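Local structure of putative SnoaL-like polyketide cyclase (Shewanella denitrificans, 3LZA) at residues Q11-Y16 and T111-D116; E62-F67 and Y87-P92; K101-A106 and D136-Q141. The protein is of unconfirmed function but, as a SnoaL-like member of the NTF2 clan, may act as a polyketide cyclase or related lyase. All coordinates share one frame; numbering follows the deposited sequence.

Contact 1 of 3, residues Q11-Y16 and T111-D116; sequences QLALGY and TTLKFD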
loop_
_atom_site.group_PDB
_atom_site.type_symbol
_atom_site.label_atom_id
_atom_site.label_comp_id
_atom_site.label_asym_id
_atom_site.label_seq_id
_atom_site.Cartn_x
_atom_site.Cartn_y
_atom_site.Cartn_z
ATOM N N GLN A 11 3.014 11.749 13.382
ATOM C CA GLN A 11 2.183 12.071 14.562
ATOM C C GLN A 11 0.782 12.540 14.143
ATOM O O GLN A 11 -0.233 12.135 14.776
ATOM C CB GLN A 11 2.877 13.137 15.404
ATOM C CG GLN A 11 4.166 12.647 16.017
ATOM C CD GLN A 11 4.828 13.716 16.865
ATOM O OE1 GLN A 11 4.153 14.585 17.414
ATOM N NE2 GLN A 11 6.153 13.649 16.992
ATOM N N LEU A 12 0.709 13.272 13.028
ATOM C CA LEU A 12 -0.594 13.646 12.411
ATOM C C LEU A 12 -1.390 12.423 12.052
ATOM O O LEU A 12 -2.581 12.331 12.347
ATOM C CB LEU A 12 -0.419 14.453 11.117
ATOM C CG LEU A 12 -0.411 15.968 11.197
ATOM C CD1 LEU A 12 -0.339 16.567 9.792
ATOM C CD2 LEU A 12 -1.654 16.453 11.954
ATOM N N ALA A 13 -0.737 11.460 11.392
ATOM C CA ALA A 13 -1.406 10.224 10.970
ATOM C C ALA A 13 -1.896 9.377 12.138
ATOM O O ALA A 13 -2.998 8.797 12.069
ATOM C CB ALA A 13 -0.510 9.391 10.086
ATOM N N LEU A 14 -1.114 9.300 13.207
ATOM C CA LEU A 14 -1.551 8.529 14.399
ATOM C C LEU A 14 -2.746 9.166 15.113
ATOM O O LEU A 14 -3.637 8.439 15.615
ATOM C CB LEU A 14 -0.389 8.291 15.383
ATOM C CG LEU A 14 0.689 7.279 14.953
ATOM C CD1 LEU A 14 1.808 7.148 15.996
ATOM C CD2 LEU A 14 0.097 5.894 14.603
ATOM N N GLY A 15 -2.770 10.494 15.099
ATOM C CA GLY A 15 -3.871 11.281 15.697
ATOM C C GLY A 15 -5.168 11.027 14.963
ATOM O O GLY A 15 -6.240 10.912 15.569
ATOM N N TYR A 16 -5.048 10.958 13.643
ATOM C CA TYR A 16 -6.164 10.671 12.748
ATOM C C TYR A 16 -6.677 9.270 12.954
ATOM O O TYR A 16 -7.867 9.078 13.194
ATOM C CB TYR A 16 -5.703 10.894 11.289
ATOM C CG TYR A 16 -6.729 10.544 10.256
ATOM C CD1 TYR A 16 -6.838 9.257 9.797
ATOM C CD2 TYR A 16 -7.605 11.503 9.744
ATOM C CE1 TYR A 16 -7.763 8.920 8.862
ATOM C CE2 TYR A 16 -8.557 11.178 8.799
ATOM C CZ TYR A 16 -8.659 9.886 8.364
ATOM O OH TYR A 16 -9.589 9.513 7.397
ATOM N N THR A 111 -2.910 1.218 4.603
ATOM C CA THR A 111 -3.593 2.523 4.552
ATOM C C THR A 111 -2.557 3.632 4.263
ATOM O O THR A 111 -1.525 3.726 4.963
ATOM C CB THR A 111 -4.391 2.759 5.924
ATOM O OG1 THR A 111 -5.424 1.769 5.998
ATOM C CG2 THR A 111 -5.026 4.150 5.990
ATOM N N THR A 112 -2.808 4.489 3.260
ATOM C CA THR A 112 -2.041 5.731 3.101
ATOM C C THR A 112 -2.900 6.939 3.452
ATOM O O THR A 112 -4.105 6.940 3.198
ATOM C CB THR A 112 -1.451 5.897 1.649
ATOM O OG1 THR A 112 -2.496 6.135 0.703
ATOM C CG2 THR A 112 -0.699 4.605 1.252
ATOM N N LEU A 113 -2.269 7.934 4.074
ATOM C CA LEU A 113 -2.854 9.201 4.371
ATOM C C LEU A 113 -1.976 10.286 3.763
ATOM O O LEU A 113 -0.772 10.288 3.945
ATOM C CB LEU A 113 -3.023 9.370 5.894
ATOM C CG LEU A 113 -3.851 8.319 6.642
ATOM C CD1 LEU A 113 -3.742 8.523 8.171
ATOM C CD2 LEU A 113 -5.334 8.339 6.232
ATOM N N LYS A 114 -2.585 11.187 3.006
ATOM C CA LYS A 114 -1.896 12.329 2.480
ATOM C C LYS A 114 -2.549 13.593 3.008
ATOM O O LYS A 114 -3.710 13.881 2.675
ATOM C CB LYS A 114 -1.893 12.304 0.942
ATOM C CG LYS A 114 -1.211 13.544 0.327
ATOM C CD LYS A 114 -1.060 13.426 -1.168
ATOM C CE LYS A 114 -2.383 13.397 -1.883
ATOM N NZ LYS A 114 -2.176 13.514 -3.372
ATOM N N PHE A 115 -1.795 14.344 3.814
ATOM C CA PHE A 115 -2.250 15.594 4.398
ATOM C C PHE A 115 -1.729 16.776 3.608
ATOM O O PHE A 115 -0.717 16.663 2.922
ATOM C CB PHE A 115 -1.757 15.701 5.849
ATOM C CG PHE A 115 -2.262 14.605 6.722
ATOM C CD1 PHE A 115 -3.513 14.701 7.335
ATOM C CD2 PHE A 115 -1.517 13.455 6.899
ATOM C CE1 PHE A 115 -4.003 13.662 8.116
ATOM C CE2 PHE A 115 -2.009 12.409 7.685
ATOM C CZ PHE A 115 -3.246 12.516 8.290
ATOM N N ASP A 116 -2.463 17.880 3.645
ATOM C CA ASP A 116 -1.980 19.135 3.119
ATOM C C ASP A 116 -1.067 19.704 4.217
ATOM O O ASP A 116 -1.533 19.931 5.340
ATOM C CB ASP A 116 -3.185 20.039 2.789
ATOM C CG ASP A 116 -2.788 21.454 2.395
ATOM O OD1 ASP A 116 -1.673 21.898 2.711
ATOM O OD2 ASP A 116 -3.624 22.153 1.776
#
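Leu12, Ala13 and Tyr16 on one flank of helix 8-21 rest on Leu113 and Phe115, which reach up from strand 102-115; the short axes of 11-16 and 111-115 come within 9.6 Å of each other. The side-chain contacts are apolar. Phe115 sets its CG beside its own backbone N and anti to the carbonyl carbon (chi1 -61°), which drives the far end of the ring into the helix: CZ lies 4.0 Å from Ala13 CA, so the ring tip touches the main chain at a residue with only a methyl to get past. Leu12 lies over one face of this ring, its CD1 4.1 Å from Phe115 CG, and the two side chains slide past each other in opposite directions. The chi1 of Leu12, -93°, is well off a staggered position, and the residue is modelled in two conformers, so its position is probably not unique. At the ring edge, near its plane, Tyr16 CB closes the approach 4.2 Å from Phe115 CZ. The Tyr16 CG is anti to the backbone N (chi1 176°), and its ring crosses Leu113 obliquely. The leucine methyls lie along that ring's CD1-CE1 bond, Leu113 CD1 at 3.6 Å from Tyr16 CD1 and Leu113 CD2 at 3.6 Å from Tyr16 CE1. Leu113 CD1 also meets Ala13 CB, at 3.9 Å. The phenol oxygen of Tyr16 runs on past this apolar patch to hydrogen bonds with Gln125 and Tyr32, which should fix the ring's reach. Such packing of the N-terminal helix on a curved sheet is characteristic of the NTF2-like alpha+beta fold.

Contact 2 of 3, residues E62-F67 and Y87-P92; sequences EGVLEF and YHLRGP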
loop_
_atom_site.group_PDB
_atom_site.type_symbol
_atom_site.label_atom_id
_atom_site.label_comp_id
_atom_site.label_asym_id
_atom_site.label_seq_id
_atom_site.Cartn_x
_atom_site.Cartn_y
_atom_site.Cartn_z
ATOM N N GLU A 62 -21.711 1.787 13.919
ATOM C CA GLU A 62 -22.752 1.847 14.951
ATOM C C GLU A 62 -22.799 0.501 15.662
ATOM O O GLU A 62 -22.968 -0.533 15.009
ATOM C CB GLU A 62 -24.117 2.187 14.324
ATOM C CG GLU A 62 -25.109 2.897 15.258
ATOM C CD GLU A 62 -25.935 1.930 16.067
ATOM O OE1 GLU A 62 -25.872 0.718 15.762
ATOM O OE2 GLU A 62 -26.647 2.372 16.996
ATOM N N GLY A 63 -22.616 0.511 16.984
ATOM C CA GLY A 63 -22.727 -0.699 17.783
ATOM C C GLY A 63 -21.478 -1.546 17.856
ATOM O O GLY A 63 -21.495 -2.564 18.522
ATOM N N VAL A 64 -20.399 -1.129 17.176
ATOM C CA VAL A 64 -19.173 -1.931 17.126
ATOM C C VAL A 64 -18.577 -1.914 18.549
ATOM O O VAL A 64 -18.700 -0.923 19.259
ATOM C CB VAL A 64 -18.199 -1.392 16.058
ATOM C CG1 VAL A 64 -16.721 -1.886 16.296
ATOM C CG2 VAL A 64 -18.677 -1.743 14.652
ATOM N N LEU A 65 -18.020 -3.048 18.985
ATOM C CA LEU A 65 -17.498 -3.228 20.355
ATOM C C LEU A 65 -16.017 -2.928 20.412
ATOM O O LEU A 65 -15.530 -2.246 21.354
ATOM C CB LEU A 65 -17.759 -4.650 20.863
ATOM C CG LEU A 65 -19.225 -5.013 20.993
ATOM C CD1 LEU A 65 -19.363 -6.513 21.203
ATOM C CD2 LEU A 65 -19.949 -4.236 22.105
ATOM N N GLU A 66 -15.289 -3.394 19.386
ATOM C CA GLU A 66 -13.846 -3.168 19.283
ATOM C C GLU A 66 -13.479 -2.843 17.851
ATOM O O GLU A 66 -14.013 -3.423 16.906
ATOM C CB GLU A 66 -13.074 -4.413 19.741
ATOM C CG GLU A 66 -13.315 -4.794 21.160
ATOM C CD GLU A 66 -12.705 -6.142 21.520
ATOM O OE1 GLU A 66 -11.954 -6.751 20.720
ATOM O OE2 GLU A 66 -12.999 -6.601 22.591
ATOM N N PHE A 67 -12.573 -1.883 17.686
ATOM C CA PHE A 67 -12.066 -1.484 16.367
ATOM C C PHE A 67 -10.690 -0.912 16.607
ATOM O O PHE A 67 -10.550 0.052 17.368
ATOM C CB PHE A 67 -12.941 -0.395 15.722
ATOM C CG PHE A 67 -12.522 -0.011 14.349
ATOM C CD1 PHE A 67 -12.098 -0.970 13.428
ATOM C CD2 PHE A 67 -12.613 1.303 13.939
ATOM C CE1 PHE A 67 -11.708 -0.589 12.114
ATOM C CE2 PHE A 67 -12.195 1.689 12.655
ATOM C CZ PHE A 67 -11.740 0.751 11.762
ATOM N N TYR A 87 -6.468 -4.586 10.678
ATOM C CA TYR A 87 -7.593 -4.011 11.367
ATOM C C TYR A 87 -8.350 -5.123 12.095
ATOM O O TYR A 87 -8.789 -6.099 11.473
ATOM C CB TYR A 87 -8.505 -3.369 10.322
ATOM C CG TYR A 87 -8.024 -2.029 9.817
ATOM C CD1 TYR A 87 -7.144 -1.937 8.734
ATOM C CD2 TYR A 87 -8.500 -0.834 10.384
ATOM C CE1 TYR A 87 -6.725 -0.696 8.264
ATOM C CE2 TYR A 87 -8.064 0.423 9.909
ATOM C CZ TYR A 87 -7.206 0.471 8.828
ATOM O OH TYR A 87 -6.798 1.699 8.343
ATOM N N HIS A 88 -8.540 -5.001 13.406
ATOM C CA HIS A 88 -9.434 -5.952 14.071
ATOM C C HIS A 88 -10.764 -5.267 14.390
ATOM O O HIS A 88 -10.833 -4.078 14.759
ATOM C CB HIS A 88 -8.783 -6.532 15.309
ATOM C CG HIS A 88 -9.745 -7.251 16.182
ATOM N ND1 HIS A 88 -10.483 -6.612 17.150
ATOM C CD2 HIS A 88 -10.184 -8.530 16.148
ATOM C CE1 HIS A 88 -11.292 -7.485 17.724
ATOM N NE2 HIS A 88 -11.117 -8.653 17.139
ATOM N N LEU A 89 -11.854 -5.990 14.155
ATOM C CA LEU A 89 -13.168 -5.486 14.417
ATOM C C LEU A 89 -13.982 -6.566 15.156
ATOM O O LEU A 89 -13.979 -7.778 14.790
ATOM C CB LEU A 89 -13.856 -5.002 13.135
ATOM C CG LEU A 89 -15.179 -4.286 13.385
ATOM C CD1 LEU A 89 -15.448 -3.246 12.276
ATOM C CD2 LEU A 89 -16.387 -5.274 13.557
ATOM N N ARG A 90 -14.639 -6.153 16.237
ATOM C CA ARG A 90 -15.581 -7.035 16.945
ATOM C C ARG A 90 -16.908 -6.345 17.095
ATOM O O ARG A 90 -16.958 -5.228 17.567
ATOM C CB ARG A 90 -15.059 -7.428 18.310
ATOM C CG ARG A 90 -15.945 -8.470 19.053
ATOM C CD ARG A 90 -15.400 -8.801 20.440
ATOM N NE ARG A 90 -16.244 -9.800 21.109
ATOM C CZ ARG A 90 -16.313 -11.093 20.792
ATOM N NH1 ARG A 90 -15.579 -11.618 19.818
ATOM N NH2 ARG A 90 -17.121 -11.885 21.471
ATOM N N GLY A 91 -17.994 -6.987 16.645
ATOM C CA GLY A 91 -19.292 -6.368 16.752
ATOM C C GLY A 91 -20.472 -7.207 16.273
ATOM O O GLY A 91 -20.291 -8.297 15.727
ATOM N N PRO A 92 -21.689 -6.696 16.481
ATOM C CA PRO A 92 -22.867 -7.357 15.899
ATOM C C PRO A 92 -22.671 -7.614 14.411
ATOM O O PRO A 92 -22.070 -6.783 13.689
ATOM C CB PRO A 92 -23.989 -6.358 16.168
ATOM C CG PRO A 92 -23.517 -5.617 17.378
ATOM C CD PRO A 92 -22.065 -5.473 17.203
#
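Arg90 O is gripped by two backbone donors from 62-67: Leu65 N at 2.8 Å and Glu66 N at 3.1 Å. The second is the straighter bond (165° at the hydrogen) and arrives on a lone pair; both lie in the carbonyl plane. Arg90 N returns a bond to Glu66 O over 2.9 Å, from above that carbonyl's plane, completing the antiparallel pair Glu66-Arg90. Next along, Phe67 and Leu89 form a non-hydrogen-bonded pair, where Phe67 CA points its hydrogen at His88 O, 3.3 Å away. On the face of Glu66 and Arg90 the two extended side chains run side by side, yet their charged atoms do not touch: Arg90 NH1 is salt-bridged to Asp104, while Glu66 OE1 meets the edge of the His88 ring at CE1 (3.2 Å), whose NE2 is hydrogen-bonded to Asp104. Phe67, its CG anti to the backbone N, swings its ring beside that of Tyr87. The planes are nearly parallel (22°) but slid until the rings hardly cover each other, Phe67 CE1 lying at the Tyr87 ring edge, 3.7 Å from Tyr87 CD2. Two residues facing one make this a classic beta bulge, placed where strand 66-77 of the hairpin with 80-93 begins.

Contact 3 of 3, residues K101-A106 and D136-Q141; sequences KIIDIA and DQLQSQ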
loop_
_atom_site.group_PDB
_atom_site.type_symbol
_atom_site.label_atom_id
_atom_site.label_comp_id
_atom_site.label_asym_id
_atom_site.label_seq_id
_atom_site.Cartn_x
_atom_site.Cartn_y
_atom_site.Cartn_z
ATOM N N LYS A 101 -25.265 -12.797 16.009
ATOM C CA LYS A 101 -23.904 -13.190 16.391
ATOM C C LYS A 101 -23.021 -11.961 16.530
ATOM O O LYS A 101 -23.269 -10.946 15.900
ATOM C CB LYS A 101 -23.267 -14.096 15.327
ATOM C CG LYS A 101 -23.959 -15.428 15.076
ATOM C CD LYS A 101 -23.360 -16.132 13.842
ATOM C CE LYS A 101 -23.808 -17.605 13.749
ATOM N NZ LYS A 101 -23.837 -18.103 12.333
ATOM N N ILE A 102 -21.998 -12.080 17.374
ATOM C CA ILE A 102 -20.950 -11.110 17.498
ATOM C C ILE A 102 -19.790 -11.680 16.667
ATOM O O ILE A 102 -19.259 -12.765 16.973
ATOM C CB ILE A 102 -20.502 -10.946 18.968
ATOM C CG1 ILE A 102 -21.695 -10.555 19.851
ATOM C CG2 ILE A 102 -19.304 -9.940 19.060
ATOM C CD1 ILE A 102 -22.187 -9.082 19.534
ATOM N N ILE A 103 -19.422 -10.981 15.605
ATOM C CA ILE A 103 -18.347 -11.448 14.734
ATOM C C ILE A 103 -17.039 -10.885 15.229
ATOM O O ILE A 103 -17.029 -9.897 15.951
ATOM C CB ILE A 103 -18.577 -11.172 13.219
ATOM C CG1 ILE A 103 -18.839 -9.723 12.898
ATOM C CG2 ILE A 103 -19.772 -11.983 12.717
ATOM C CD1 ILE A 103 -17.588 -8.837 12.862
ATOM N N ASP A 104 -15.950 -11.535 14.859
ATOM C CA ASP A 104 -14.617 -11.069 15.245
ATOM C C ASP A 104 -13.659 -11.331 14.068
ATOM O O ASP A 104 -13.455 -12.488 13.672
ATOM C CB ASP A 104 -14.194 -11.861 16.513
ATOM C CG ASP A 104 -13.050 -11.165 17.313
ATOM O OD1 ASP A 104 -11.882 -11.227 16.877
ATOM O OD2 ASP A 104 -13.292 -10.623 18.416
ATOM N N ILE A 105 -13.052 -10.287 13.528
ATOM C CA ILE A 105 -12.248 -10.423 12.306
ATOM C C ILE A 105 -10.950 -9.635 12.432
ATOM O O ILE A 105 -10.879 -8.663 13.189
ATOM C CB ILE A 105 -13.016 -9.974 11.039
ATOM C CG1 ILE A 105 -13.569 -8.554 11.210
ATOM C CG2 ILE A 105 -14.096 -11.010 10.687
ATOM C CD1 ILE A 105 -14.515 -8.019 10.089
ATOM N N ALA A 106 -9.910 -10.099 11.730
ATOM C CA ALA A 106 -8.589 -9.459 11.759
ATOM C C ALA A 106 -8.189 -9.415 10.305
ATOM O O ALA A 106 -7.872 -10.465 9.746
ATOM C CB ALA A 106 -7.581 -10.272 12.571
ATOM N N ASP A 136 -13.010 -15.415 4.425
ATOM C CA ASP A 136 -12.635 -16.724 4.970
ATOM C C ASP A 136 -12.990 -16.827 6.471
ATOM O O ASP A 136 -13.482 -17.851 6.951
ATOM C CB ASP A 136 -11.120 -16.978 4.818
ATOM C CG ASP A 136 -10.665 -17.192 3.360
ATOM O OD1 ASP A 136 -11.479 -17.559 2.471
ATOM O OD2 ASP A 136 -9.459 -17.020 3.116
ATOM N N GLN A 137 -12.638 -15.807 7.219
ATOM C CA GLN A 137 -12.946 -15.754 8.658
ATOM C C GLN A 137 -14.455 -15.757 8.937
ATOM O O GLN A 137 -14.950 -16.537 9.772
ATOM C CB GLN A 137 -12.276 -14.523 9.314
ATOM C CG GLN A 137 -10.755 -14.602 9.530
ATOM C CD GLN A 137 -10.151 -13.295 9.956
ATOM O OE1 GLN A 137 -10.794 -12.508 10.631
ATOM N NE2 GLN A 137 -8.881 -13.039 9.565
ATOM N N LEU A 138 -15.196 -14.902 8.245
ATOM C CA LEU A 138 -16.662 -14.894 8.372
ATOM C C LEU A 138 -17.357 -16.211 7.997
ATOM O O LEU A 138 -18.354 -16.569 8.634
ATOM C CB LEU A 138 -17.275 -13.708 7.601
ATOM C CG LEU A 138 -17.022 -12.300 8.127
ATOM C CD1 LEU A 138 -17.547 -11.261 7.215
ATOM C CD2 LEU A 138 -17.679 -12.124 9.512
ATOM N N GLN A 139 -16.844 -16.962 7.003
ATOM C CA GLN A 139 -17.439 -18.275 6.640
ATOM C C GLN A 139 -17.419 -19.276 7.798
ATOM O O GLN A 139 -18.288 -20.132 7.870
ATOM C CB GLN A 139 -16.728 -18.906 5.442
ATOM C CG GLN A 139 -17.016 -18.251 4.125
ATOM C CD GLN A 139 -16.099 -18.755 3.010
ATOM O OE1 GLN A 139 -15.776 -19.944 2.937
ATOM N NE2 GLN A 139 -15.657 -17.836 2.158
ATOM N N SER A 140 -16.408 -19.184 8.668
ATOM C CA SER A 140 -16.286 -20.053 9.850
ATOM C C SER A 140 -17.122 -19.593 11.056
ATOM O O SER A 140 -17.255 -20.337 12.044
ATOM C CB SER A 140 -14.807 -20.203 10.271
ATOM O OG SER A 140 -14.214 -18.998 10.793
ATOM N N GLN A 141 -17.705 -18.395 10.972
ATOM C CA GLN A 141 -18.513 -17.855 12.060
ATOM C C GLN A 141 -20.012 -17.923 11.752
ATOM O O GLN A 141 -20.444 -18.266 10.640
ATOM C CB GLN A 141 -18.071 -16.425 12.384
ATOM C CG GLN A 141 -16.609 -16.331 12.833
ATOM C CD GLN A 141 -16.154 -14.910 13.062
ATOM O OE1 GLN A 141 -16.805 -14.149 13.782
ATOM N NE2 GLN A 141 -15.043 -14.533 12.443
ATOM O OXT GLN A 141 -20.830 -17.660 12.638
HETATM O O HOH W 1 -18.363 -15.097 15.740
HETATM O O HOH W 2 -11.362 -14.385 13.296
#
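The C-terminal helix 131-139 and the chain end behind it are stapled along one edge of strand 102-115 by two glutamine side chains that imitate the peptide groups of a neighbouring strand. Gln137 accepts from Ala106 N at OE1 (2.8 Å), in the carbonyl plane and on a lone pair, and gives NE2 to Ala106 O (2.8 Å). Gln141 repeats the pattern two strand residues earlier: its OE1 takes Asp104 N at 3.0 Å, again on a lone pair, and its NE2 reaches Asp104 O at 2.9 Å, from 40° out of that carbonyl plane. Both chains start with CG anti to the carbonyl carbon and continue extended, so each amide is held out at full length toward the strand. Waters fill in the ladder, one joining Ile102 O to Gln141 OE1, the other donating to Asp104 O and weakly to Gln137 OE1. Between the two staples, Leu138 brings CD2 down on the strand's buried isoleucines, 3.8 Å from Ile103 CG2 and 3.9 Å from Ile105 CG2. Ser140 OG is bonded to Gln137 O, which also takes a weak bond from Gln141 NE2. At the far end the terminal carboxylate meets Lys101 in a salt bridge whose hydrogen bond is weak (Lys101 NZ to Gln141 OXT 3.1 Å), and Lys98 takes its other oxygen. Neutral amides meet the backbone N-H and C=O of Asp104 and Ala106, each pairing with one strand residue, while the Asp104 carboxylate is held by His88 and Arg90. The chemistry implies a directional anchor for the chain terminus, supplemented by a small apolar core.

The contacts draw on neighbouring strands 66-77, 80-93 and 102-115 of the mixed sheet. Contacts 2 and 3 are close neighbours, their centres 11 Å apart: Gly91 O meets Ile103 N at 2.8 Å, and His88 NE2 reaches Asp104 OD1 at 2.7 Å, so the residue stapled by the C terminus also ties down the outer hairpin. Contact 1 lies across the chain's centre, about 22 and 29 Å centre to centre from contacts 2 and 3, although it shares strand 102-115 with the latter. A probable hydrogen bond between Tyr87 OH and Thr111 OG1 (2.7 Å) still connects contacts 1 and 2. NTF2-like proteins commonly hold their pocket between helices and concave sheet, but these contacts cannot be tied to a defined active site.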